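Local atomic coordinates of peptide amidase (Stenotrophomonas maltophilia, PDB entry 1M22), a protein that probably hydrolyses amide bonds as a peptide amidase of the amidase signature family. Residues A[272-277]-A[470-475]; A[190-195]-A[434-439]; A[178-183]-A[235-240]; A[290-295]-A[452-457]. All coordinates share one frame; numbering follows the deposited sequence.

Interaction 1. Residues A[272-277]-A[470-475]; sequences RGKRIG and EPKLIE
Lys274 reaches across from the loop just before strand 275-279 to Lys472 and Glu475 on a helix, a surface contact near the edge of the mixed sheet of this amidase signature fold. Helix 470-484 lies against the sheet beside strand 275-279, which is next to the edge strand 306-310. Only these three residues meet, all at the surface, with the CA atoms of Lys274 and Lys472 9.5 Å apart.

The apolar part is aliphatic and made by two lysines. Lys274 CE rests on Lys472 CG at 3.7 Å, the two chains passing at a slant. Their like charges part beyond this touch: the NZ atoms of Lys274 and Lys472 are 7.0 Å from each other. The Lys472 chain leaves anti to its backbone N (chi1 -178°) and turns at chi3, and its ammonium group forms a salt bridge with Asp411. The other carboxylate oxygen of Asp411 accepts the backbone N-H of Arg275, so this one aspartate links helix to strand a second time.

The ionic part is modest. Lys274, bent at chi2 and chi4, crosses the extended Glu475 chain at roughly a right angle and forms a salt bridge with it that is weak as a hydrogen bond. Each group has a stronger partner elsewhere: the ammonium donates to the carbonyl of Gly270, and Glu475 OE2 pairs with Arg265. Shared in this way, the charges are probably partly balanced locally, and the carboxylate presents just OE1 to Lys274 NZ, at 3.4 Å.

Interaction 2. Residues A[190-195]-A[434-439]; sequences IVCPAA and ESYSAA
Tyr436 and Cys192 are brought together by their first torsions. The tyrosine CG sits between its own backbone N and carbonyl carbon (chi1 60°), which sends the ring toward helix 191-196, while Cys192 carries SG roughly anti to its backbone N (chi1 -152°), aimed at the phenol end. Val191, one residue earlier, meets the other end of the same side chain: its CG2 packs on Tyr436 CB at 3.8 Å and on CG at 4.0 Å, the two side chains running past one another in opposite senses.

The cysteine contact is a sulfur-aromatic one of oblique geometry, SG lying 5.1 Å from the centroid of the Tyr436 ring and 50° off its normal. Cys192 SG is also 4.0 Å from Tyr436 OH. Glu434 grazes this corner, with OE2 4.3 Å from Cys192 SG, but that same OE2 is hydrogen-bonded with Thr418 OG1.

The contact lies near the active site, the side chains of Cys192 and the nucleophile Ser189 being about 7 Å apart. Cys192 also touches Cys163, to which it is not disulfide-bonded here, although that bond is known for this protein. Two strands complete the setting: Val191 and Ala439, one from each helix, both rest on Ser446 of strand 446-454, and Tyr436 leans on Leu462 of strand 457-464.

Interaction 3. Residues A[178-183]-A[235-240]; sequences ASVAIG and AAVLTA
Val237 sets its two methyl groups against two side chains of strand 180-185, Val180 and Ile182, and these three buried residues make the contact between residues 178-183 and 235-240. The tighter half is the pair Ile182 CD1 and Val237 CG1, at 3.5 Å, closer than carbon atoms usually pack. Although the CB of Ile182 does not point at the helix, its chain bends twice, with chi1 and chi2 both near -60°, and this carries the terminal methyl up to the valine. The second methyl, Val237 CG2, is 3.6 Å from Val180 CG2 and 3.9 Å from Val180 CB, so it lies over the branch of that side chain.

Away from this packing the helix is more open to solvent: Ala236, Thr239 and Ala240 are partly exposed, and polar bonds take over. Thr239 folds its hydroxyl back onto its own helix, donating from OG1 to Ala235 O at 2.9 Å; the same oxygen takes the backbone N-H of Thr239 at 3.0 Å. The two donors approach from opposite faces of the carbonyl plane, the hydroxyl tilted 31° from it. Thr239 OG1 also bonds the backbone N of Tyr262.

Around the apolar side, Pro226 of strand 223-228 touches Val237, and Ile182 packs on Ala224 of the same strand; the Ile182 side chain is about 6 Å from that of the active-site residue Lys86. A helix laid on interior strands of a mixed sheet, one of them neighbouring the strand that bears the catalytic lysine, is the layered α/β core of the amidase signature fold.

Interaction 4. Residues A[290-295]-A[452-457]; sequences PPLIEQ and GQIDGL
Leu292 of helix 289-302 plugs into the end of a β-hairpin formed by strands 446-454 and 457-464, where the large sheet runs out into a tight turn. Helix and strand are nearly antiparallel here, their short axes 9.2 Å apart at an angle of 166°.

Gly452 comes first. Having no side chain, it admits the leucine close to the strand, with CD2 of Leu292 4.3 Å from Gly452 CA. At Gln453 the side chain points away from the helix and the backbone does the touching, its O standing 3.7 Å from Leu292 CD1. Ile454 supplies the main apolar partner: CG1 and CD1 lie 3.5 and 4.0 Å from Leu292 CD1, the side chains meeting at an oblique angle. Both Leu292 and Ile454 also pack on Val459 of the second hairpin strand, so the three form one apolar patch.

The chain then reverses in a type I' turn. Asp455 and Gly456 adopt positive phi values, and Asp455 OD2 makes a salt bridge with Arg287, just before the helix. The reversal is closed by reciprocal backbone bonds, Ile454 N to Leu457 O at 2.9 Å and Leu457 N to Ile454 O at 3.0 Å.

How the interactions relate
Interactions 3 and 4 set a helix against the mixed sheet, and interaction 1 sets one against the loop entering a strand of that sheet, yet their chemistry follows their place. Interaction 3, on an interior strand, is fully buried and wholly apolar; interaction 1, toward the sheet's edge, lies at the surface and relies on charges with several partners; interaction 4, at a hairpin tip, is intermediate, one leucine meeting backbone as well as side chain. Interaction 2 differs in joining two helices, beside the nucleophile. It touches interaction 3 through Ile190 and Gly183, and interactions 1 and 3 meet where Ile474 packs on Leu238. Interactions 3 and 4 are farthest apart, their centres about 27 Å distant.

Interaction 1. Residues A[272-277]-A[470-475]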
loop_
_atom_site.group_PDB
_atom_site.type_symbol
_atom_site.label_atom_id
_atom_site.label_comp_id
_atom_site.label_asym_id
_atom_site.label_seq_id
_atom_site.Cartn_x
_atom_site.Cartn_y
_atom_site.Cartn_z
ATOM N N ARG A 272 -3.961 -13.902 22.235
ATOM C CA ARG A 272 -3.729 -14.664 23.457
ATOM C C ARG A 272 -2.263 -15.024 23.649
ATOM O O ARG A 272 -1.657 -15.655 22.788
ATOM C CB ARG A 272 -4.559 -15.944 23.439
ATOM C CG ARG A 272 -5.974 -15.774 23.933
ATOM C CD ARG A 272 -6.001 -15.470 25.423
ATOM N NE ARG A 272 -7.106 -16.143 26.101
ATOM C CZ ARG A 272 -7.233 -17.464 26.192
ATOM N NH1 ARG A 272 -6.322 -18.261 25.648
ATOM N NH2 ARG A 272 -8.271 -17.992 26.827
ATOM N N GLY A 273 -1.703 -14.618 24.784
ATOM C CA GLY A 273 -0.314 -14.923 25.076
ATOM C C GLY A 273 0.706 -14.038 24.386
ATOM O O GLY A 273 1.906 -14.173 24.624
ATOM N N LYS A 274 0.245 -13.129 23.534
ATOM C CA LYS A 274 1.157 -12.243 22.825
ATOM C C LYS A 274 1.649 -11.115 23.720
ATOM O O LYS A 274 1.014 -10.774 24.715
ATOM C CB LYS A 274 0.476 -11.640 21.593
ATOM C CG LYS A 274 0.074 -12.637 20.520
ATOM C CD LYS A 274 1.281 -13.358 19.936
ATOM C CE LYS A 274 0.933 -14.036 18.616
ATOM N NZ LYS A 274 -0.229 -14.960 18.731
ATOM N N ARG A 275 2.790 -10.546 23.351
ATOM C CA ARG A 275 3.379 -9.439 24.089
ATOM C C ARG A 275 3.580 -8.306 23.092
ATOM O O ARG A 275 4.214 -8.481 22.051
ATOM C CB ARG A 275 4.704 -9.869 24.722
ATOM C CG ARG A 275 4.535 -10.932 25.809
ATOM C CD ARG A 275 5.879 -11.391 26.361
ATOM N NE ARG A 275 6.647 -10.270 26.890
ATOM C CZ ARG A 275 6.393 -9.658 28.041
ATOM N NH1 ARG A 275 5.387 -10.064 28.806
ATOM N NH2 ARG A 275 7.132 -8.624 28.415
ATOM N N ILE A 276 3.027 -7.143 23.420
ATOM C CA ILE A 276 3.083 -5.986 22.540
ATOM C C ILE A 276 3.695 -4.760 23.199
ATOM O O ILE A 276 3.435 -4.471 24.367
ATOM C CB ILE A 276 1.659 -5.617 22.064
ATOM C CG1 ILE A 276 1.074 -6.762 21.242
ATOM C CG2 ILE A 276 1.680 -4.320 21.267
ATOM C CD1 ILE A 276 -0.375 -6.547 20.844
ATOM N N GLY A 277 4.506 -4.039 22.433
ATOM C CA GLY A 277 5.110 -2.824 22.933
ATOM C C GLY A 277 4.421 -1.615 22.318
ATOM O O GLY A 277 4.394 -1.469 21.093
ATOM N N GLU A 470 4.835 -11.814 9.060
ATOM C CA GLU A 470 3.478 -11.568 8.568
ATOM C C GLU A 470 2.422 -12.491 9.175
ATOM O O GLU A 470 1.338 -12.038 9.526
ATOM C CB GLU A 470 3.408 -11.683 7.042
ATOM C CG GLU A 470 4.136 -10.587 6.278
ATOM C CD GLU A 470 5.617 -10.853 6.129
ATOM O OE1 GLU A 470 6.090 -11.949 6.512
ATOM O OE2 GLU A 470 6.308 -9.962 5.609
ATOM N N PRO A 471 2.713 -13.799 9.296
ATOM C CA PRO A 471 1.695 -14.685 9.879
ATOM C C PRO A 471 1.248 -14.217 11.264
ATOM O O PRO A 471 0.051 -14.159 11.557
ATOM C CB PRO A 471 2.403 -16.037 9.929
ATOM C CG PRO A 471 3.333 -15.971 8.744
ATOM C CD PRO A 471 3.889 -14.568 8.847
ATOM N N LYS A 472 2.213 -13.874 12.110
ATOM C CA LYS A 472 1.921 -13.419 13.465
ATOM C C LYS A 472 1.237 -12.054 13.472
ATOM O O LYS A 472 0.304 -11.822 14.243
ATOM C CB LYS A 472 3.212 -13.349 14.288
ATOM C CG LYS A 472 3.000 -12.937 15.736
ATOM C CD LYS A 472 4.318 -12.660 16.449
ATOM C CE LYS A 472 5.192 -13.899 16.542
ATOM N NZ LYS A 472 6.468 -13.608 17.257
ATOM N N LEU A 473 1.699 -11.145 12.620
ATOM C CA LEU A 473 1.092 -9.821 12.568
ATOM C C LEU A 473 -0.364 -9.910 12.139
ATOM O O LEU A 473 -1.214 -9.189 12.655
ATOM C CB LEU A 473 1.854 -8.904 11.609
ATOM C CG LEU A 473 3.241 -8.447 12.061
ATOM C CD1 LEU A 473 3.792 -7.445 11.054
ATOM C CD2 LEU A 473 3.158 -7.810 13.444
ATOM N N ILE A 474 -0.651 -10.800 11.196
ATOM C CA ILE A 474 -2.019 -10.967 10.728
ATOM C C ILE A 474 -2.906 -11.533 11.836
ATOM O O ILE A 474 -4.033 -11.070 12.025
ATOM C CB ILE A 474 -2.063 -11.869 9.477
ATOM C CG1 ILE A 474 -1.506 -11.090 8.283
ATOM C CG2 ILE A 474 -3.494 -12.328 9.199
ATOM C CD1 ILE A 474 -1.310 -11.916 7.026
ATOM N N GLU A 475 -2.402 -12.520 12.575
ATOM C CA GLU A 475 -3.166 -13.110 13.675
ATOM C C GLU A 475 -3.544 -12.034 14.686
ATOM O O GLU A 475 -4.687 -11.960 15.140
ATOM C CB GLU A 475 -2.353 -14.161 14.437
ATOM C CG GLU A 475 -1.811 -15.322 13.644
ATOM C CD GLU A 475 -1.107 -16.326 14.544
ATOM O OE1 GLU A 475 -0.321 -15.894 15.420
ATOM O OE2 GLU A 475 -1.333 -17.542 14.376
#

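Interaction 2. Residues A[190-195]-A[434-439]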
loop_
_atom_site.group_PDB
_atom_site.type_symbol
_atom_site.label_atom_id
_atom_site.label_comp_id
_atom_site.label_asym_id
_atom_site.label_seq_id
_atom_site.Cartn_x
_atom_site.Cartn_y
_atom_site.Cartn_z
ATOM N N ILE A 190 1.941 2.834 1.838
ATOM C CA ILE A 190 0.807 1.920 1.930
ATOM C C ILE A 190 0.080 2.188 3.245
ATOM O O ILE A 190 -1.105 2.516 3.249
ATOM C CB ILE A 190 1.215 0.424 1.904
ATOM C CG1 ILE A 190 1.553 -0.002 0.472
ATOM C CG2 ILE A 190 0.070 -0.446 2.451
ATOM C CD1 ILE A 190 2.115 -1.403 0.367
ATOM N N VAL A 191 0.795 2.099 4.362
ATOM C CA VAL A 191 0.140 2.272 5.652
ATOM C C VAL A 191 -0.422 3.652 5.950
ATOM O O VAL A 191 -1.458 3.761 6.602
ATOM C CB VAL A 191 1.056 1.813 6.826
ATOM C CG1 VAL A 191 1.361 0.330 6.680
ATOM C CG2 VAL A 191 2.341 2.626 6.861
ATOM N N CYS A 192 0.229 4.704 5.466
ATOM C CA CYS A 192 -0.282 6.043 5.737
ATOM C C CYS A 192 -1.604 6.307 5.015
ATOM O O CYS A 192 -2.588 6.688 5.652
ATOM C CB CYS A 192 0.750 7.105 5.361
ATOM S SG CYS A 192 0.591 8.606 6.345
ATOM N N PRO A 193 -1.650 6.118 3.684
ATOM C CA PRO A 193 -2.943 6.377 3.041
ATOM C C PRO A 193 -4.012 5.381 3.488
ATOM O O PRO A 193 -5.196 5.700 3.506
ATOM C CB PRO A 193 -2.623 6.307 1.544
ATOM C CG PRO A 193 -1.381 5.458 1.475
ATOM C CD PRO A 193 -0.592 5.893 2.683
ATOM N N ALA A 194 -3.608 4.172 3.862
ATOM C CA ALA A 194 -4.597 3.213 4.331
ATOM C C ALA A 194 -5.239 3.756 5.614
ATOM O O ALA A 194 -6.466 3.789 5.740
ATOM C CB ALA A 194 -3.945 1.858 4.588
ATOM N N ALA A 195 -4.418 4.204 6.559
ATOM C CA ALA A 195 -4.940 4.735 7.815
ATOM C C ALA A 195 -5.776 5.996 7.596
ATOM O O ALA A 195 -6.851 6.151 8.183
ATOM C CB ALA A 195 -3.789 5.035 8.775
ATOM N N GLU A 434 5.591 9.805 14.187
ATOM C CA GLU A 434 5.238 8.611 13.417
ATOM C C GLU A 434 6.333 7.563 13.583
ATOM O O GLU A 434 7.500 7.905 13.776
ATOM C CB GLU A 434 5.062 8.955 11.937
ATOM C CG GLU A 434 3.980 9.989 11.672
ATOM C CD GLU A 434 3.894 10.379 10.210
ATOM O OE1 GLU A 434 4.938 10.748 9.634
ATOM O OE2 GLU A 434 2.785 10.322 9.638
ATOM N N SER A 435 5.956 6.289 13.496
ATOM C CA SER A 435 6.907 5.194 13.666
ATOM C C SER A 435 7.028 4.225 12.490
ATOM O O SER A 435 7.949 3.404 12.466
ATOM C CB SER A 435 6.543 4.387 14.917
ATOM O OG SER A 435 6.608 5.183 16.090
ATOM N N TYR A 436 6.121 4.312 11.518
ATOM C CA TYR A 436 6.147 3.391 10.380
ATOM C C TYR A 436 7.421 3.420 9.538
ATOM O O TYR A 436 7.707 2.465 8.815
ATOM C CB TYR A 436 4.922 3.613 9.481
ATOM C CG TYR A 436 4.803 5.004 8.904
ATOM C CD1 TYR A 436 5.658 5.439 7.890
ATOM C CD2 TYR A 436 3.840 5.893 9.381
ATOM C CE1 TYR A 436 5.557 6.728 7.368
ATOM C CE2 TYR A 436 3.732 7.182 8.867
ATOM C CZ TYR A 436 4.593 7.592 7.863
ATOM O OH TYR A 436 4.498 8.872 7.364
ATOM N N SER A 437 8.188 4.499 9.628
ATOM C CA SER A 437 9.420 4.591 8.858
ATOM C C SER A 437 10.400 3.490 9.255
ATOM O O SER A 437 11.182 3.019 8.431
ATOM C CB SER A 437 10.079 5.956 9.061
ATOM O OG SER A 437 11.289 6.051 8.323
ATOM N N ALA A 438 10.360 3.082 10.520
ATOM C CA ALA A 438 11.259 2.038 10.998
ATOM C C ALA A 438 11.068 0.752 10.196
ATOM O O ALA A 438 12.036 0.141 9.748
ATOM C CB ALA A 438 11.020 1.773 12.481
ATOM N N ALA A 439 9.819 0.337 10.014
ATOM C CA ALA A 439 9.554 -0.881 9.260
ATOM C C ALA A 439 9.948 -0.715 7.795
ATOM O O ALA A 439 10.521 -1.619 7.189
ATOM C CB ALA A 439 8.078 -1.257 9.371
#

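Interaction 3. Residues A[178-183]-A[235-240]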
loop_
_atom_site.group_PDB
_atom_site.type_symbol
_atom_site.label_atom_id
_atom_site.label_comp_id
_atom_site.label_asym_id
_atom_site.label_seq_id
_atom_site.Cartn_x
_atom_site.Cartn_y
_atom_site.Cartn_z
ATOM N N ALA A 178 -13.924 -1.173 -5.630
ATOM C CA ALA A 178 -13.391 -2.482 -5.996
ATOM C C ALA A 178 -13.386 -3.331 -4.733
ATOM O O ALA A 178 -13.593 -2.817 -3.637
ATOM C CB ALA A 178 -11.976 -2.355 -6.548
ATOM N N SER A 179 -13.160 -4.630 -4.885
ATOM C CA SER A 179 -13.121 -5.520 -3.730
ATOM C C SER A 179 -11.872 -5.245 -2.903
ATOM O O SER A 179 -11.953 -5.056 -1.691
ATOM C CB SER A 179 -13.118 -6.979 -4.186
ATOM O OG SER A 179 -12.836 -7.847 -3.105
ATOM N N VAL A 180 -10.727 -5.225 -3.579
ATOM C CA VAL A 180 -9.434 -4.983 -2.947
ATOM C C VAL A 180 -8.540 -4.231 -3.929
ATOM O O VAL A 180 -8.904 -4.038 -5.092
ATOM C CB VAL A 180 -8.743 -6.313 -2.568
ATOM C CG1 VAL A 180 -9.550 -7.038 -1.501
ATOM C CG2 VAL A 180 -8.595 -7.195 -3.804
ATOM N N ALA A 181 -7.368 -3.816 -3.466
ATOM C CA ALA A 181 -6.427 -3.098 -4.316
ATOM C C ALA A 181 -4.990 -3.385 -3.909
ATOM O O ALA A 181 -4.727 -3.904 -2.822
ATOM C CB ALA A 181 -6.690 -1.593 -4.248
ATOM N N ILE A 182 -4.066 -3.055 -4.804
ATOM C CA ILE A 182 -2.645 -3.238 -4.547
ATOM C C ILE A 182 -1.984 -1.866 -4.529
ATOM O O ILE A 182 -2.242 -1.023 -5.401
ATOM C CB ILE A 182 -1.943 -4.071 -5.651
ATOM C CG1 ILE A 182 -2.657 -5.408 -5.863
ATOM C CG2 ILE A 182 -0.485 -4.307 -5.266
ATOM C CD1 ILE A 182 -2.661 -6.309 -4.650
ATOM N N GLY A 183 -1.148 -1.639 -3.525
ATOM C CA GLY A 183 -0.412 -0.392 -3.439
ATOM C C GLY A 183 1.059 -0.745 -3.336
ATOM O O GLY A 183 1.424 -1.917 -3.443
ATOM N N ALA A 235 -5.288 -10.564 3.787
ATOM C CA ALA A 235 -4.619 -11.859 3.884
ATOM C C ALA A 235 -4.840 -12.684 2.621
ATOM O O ALA A 235 -3.933 -13.378 2.160
ATOM C CB ALA A 235 -5.121 -12.622 5.113
ATOM N N ALA A 236 -6.041 -12.606 2.057
ATOM C CA ALA A 236 -6.346 -13.343 0.836
ATOM C C ALA A 236 -5.476 -12.833 -0.309
ATOM O O ALA A 236 -4.935 -13.613 -1.092
ATOM C CB ALA A 236 -7.820 -13.187 0.484
ATOM N N VAL A 237 -5.334 -11.516 -0.405
ATOM C CA VAL A 237 -4.514 -10.940 -1.459
ATOM C C VAL A 237 -3.039 -11.303 -1.281
ATOM O O VAL A 237 -2.364 -11.665 -2.248
ATOM C CB VAL A 237 -4.672 -9.404 -1.505
ATOM C CG1 VAL A 237 -3.698 -8.810 -2.506
ATOM C CG2 VAL A 237 -6.096 -9.045 -1.903
ATOM N N LEU A 238 -2.539 -11.225 -0.050
ATOM C CA LEU A 238 -1.139 -11.553 0.209
ATOM C C LEU A 238 -0.850 -12.996 -0.195
ATOM O O LEU A 238 0.202 -13.298 -0.756
ATOM C CB LEU A 238 -0.793 -11.348 1.689
ATOM C CG LEU A 238 0.707 -11.409 2.018
ATOM C CD1 LEU A 238 1.420 -10.235 1.356
ATOM C CD2 LEU A 238 0.918 -11.370 3.520
ATOM N N THR A 239 -1.795 -13.887 0.084
ATOM C CA THR A 239 -1.636 -15.295 -0.256
ATOM C C THR A 239 -1.418 -15.476 -1.758
ATOM O O THR A 239 -0.639 -16.327 -2.186
ATOM C CB THR A 239 -2.879 -16.102 0.182
ATOM O OG1 THR A 239 -3.019 -16.032 1.608
ATOM C CG2 THR A 239 -2.751 -17.562 -0.239
ATOM N N ALA A 240 -2.098 -14.664 -2.557
ATOM C CA ALA A 240 -1.980 -14.762 -4.005
ATOM C C ALA A 240 -0.733 -14.106 -4.605
ATOM O O ALA A 240 -0.184 -14.612 -5.585
ATOM C CB ALA A 240 -3.232 -14.179 -4.661
#

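Interaction 4. Residues A[290-295]-A[452-457]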
loop_
_atom_site.group_PDB
_atom_site.type_symbol
_atom_site.label_atom_id
_atom_site.label_comp_id
_atom_site.label_asym_id
_atom_site.label_seq_id
_atom_site.Cartn_x
_atom_site.Cartn_y
_atom_site.Cartn_z
ATOM N N PRO A 290 -5.388 10.465 22.447
ATOM C CA PRO A 290 -5.383 9.738 23.722
ATOM C C PRO A 290 -6.513 8.732 23.962
ATOM O O PRO A 290 -6.256 7.580 24.309
ATOM C CB PRO A 290 -5.363 10.861 24.755
ATOM C CG PRO A 290 -4.516 11.886 24.083
ATOM C CD PRO A 290 -5.068 11.889 22.664
ATOM N N PRO A 291 -7.776 9.145 23.781
ATOM C CA PRO A 291 -8.889 8.215 24.005
ATOM C C PRO A 291 -8.860 6.999 23.085
ATOM O O PRO A 291 -9.179 5.881 23.499
ATOM C CB PRO A 291 -10.123 9.082 23.758
ATOM C CG PRO A 291 -9.645 10.470 24.074
ATOM C CD PRO A 291 -8.277 10.489 23.450
ATOM N N LEU A 292 -8.482 7.223 21.832
ATOM C CA LEU A 292 -8.436 6.142 20.858
ATOM C C LEU A 292 -7.338 5.131 21.137
ATOM O O LEU A 292 -7.591 3.927 21.156
ATOM C CB LEU A 292 -8.258 6.705 19.448
ATOM C CG LEU A 292 -9.417 7.547 18.913
ATOM C CD1 LEU A 292 -9.071 8.063 17.529
ATOM C CD2 LEU A 292 -10.690 6.710 18.876
ATOM N N ILE A 293 -6.120 5.606 21.366
ATOM C CA ILE A 293 -5.024 4.683 21.617
ATOM C C ILE A 293 -5.175 3.995 22.975
ATOM O O ILE A 293 -4.750 2.852 23.137
ATOM C CB ILE A 293 -3.649 5.392 21.496
ATOM C CG1 ILE A 293 -2.532 4.347 21.434
ATOM C CG2 ILE A 293 -3.439 6.355 22.647
ATOM C CD1 ILE A 293 -2.607 3.437 20.217
ATOM N N GLU A 294 -5.789 4.673 23.942
ATOM C CA GLU A 294 -6.008 4.067 25.255
ATOM C C GLU A 294 -7.005 2.924 25.107
ATOM O O GLU A 294 -6.826 1.845 25.677
ATOM C CB GLU A 294 -6.569 5.088 26.248
ATOM C CG GLU A 294 -5.536 6.011 26.852
ATOM C CD GLU A 294 -6.143 6.995 27.833
ATOM O OE1 GLU A 294 -7.057 7.744 27.430
ATOM O OE2 GLU A 294 -5.709 7.020 29.002
ATOM N N GLN A 295 -8.061 3.167 24.337
ATOM C CA GLN A 295 -9.076 2.149 24.119
ATOM C C GLN A 295 -8.471 0.960 23.380
ATOM O O GLN A 295 -8.779 -0.190 23.689
ATOM C CB GLN A 295 -10.239 2.719 23.308
ATOM C CG GLN A 295 -11.397 1.751 23.146
ATOM C CD GLN A 295 -11.984 1.318 24.477
ATOM O OE1 GLN A 295 -12.404 2.150 25.283
ATOM N NE2 GLN A 295 -12.017 0.011 24.713
ATOM N N GLY A 452 -10.673 3.879 14.714
ATOM C CA GLY A 452 -11.609 4.922 15.084
ATOM C C GLY A 452 -11.479 6.152 14.216
ATOM O O GLY A 452 -10.897 6.109 13.132
ATOM N N GLN A 453 -12.032 7.258 14.697
ATOM C CA GLN A 453 -11.978 8.513 13.969
ATOM C C GLN A 453 -11.856 9.673 14.939
ATOM O O GLN A 453 -12.186 9.548 16.118
ATOM C CB GLN A 453 -13.251 8.711 13.134
ATOM C CG GLN A 453 -13.471 7.682 12.037
ATOM C CD GLN A 453 -14.759 7.914 11.261
ATOM O OE1 GLN A 453 -15.034 7.229 10.275
ATOM N NE2 GLN A 453 -15.555 8.881 11.707
ATOM N N ILE A 454 -11.356 10.791 14.431
ATOM C CA ILE A 454 -11.242 12.020 15.201
ATOM C C ILE A 454 -11.926 13.050 14.309
ATOM O O ILE A 454 -11.495 13.286 13.179
ATOM C CB ILE A 454 -9.772 12.438 15.436
ATOM C CG1 ILE A 454 -9.060 11.386 16.290
ATOM C CG2 ILE A 454 -9.727 13.803 16.124
ATOM C CD1 ILE A 454 -7.586 11.662 16.519
ATOM N N ASP A 455 -13.012 13.627 14.807
ATOM C CA ASP A 455 -13.764 14.623 14.053
ATOM C C ASP A 455 -14.206 14.095 12.688
ATOM O O ASP A 455 -14.207 14.832 11.699
ATOM C CB ASP A 455 -12.924 15.890 13.868
ATOM C CG ASP A 455 -12.549 16.540 15.186
ATOM O OD1 ASP A 455 -13.460 16.822 15.991
ATOM O OD2 ASP A 455 -11.342 16.774 15.413
ATOM N N GLY A 456 -14.569 12.816 12.636
ATOM C CA GLY A 456 -15.029 12.219 11.392
ATOM C C GLY A 456 -13.961 11.722 10.433
ATOM O O GLY A 456 -14.284 11.188 9.373
ATOM N N LEU A 457 -12.692 11.886 10.794
ATOM C CA LEU A 457 -11.593 11.450 9.936
ATOM C C LEU A 457 -10.931 10.205 10.534
ATOM O O LEU A 457 -10.597 10.178 11.717
ATOM C CB LEU A 457 -10.582 12.587 9.781
ATOM C CG LEU A 457 -11.158 13.869 9.156
ATOM C CD1 LEU A 457 -10.106 14.964 9.167
ATOM C CD2 LEU A 457 -11.629 13.589 7.734
#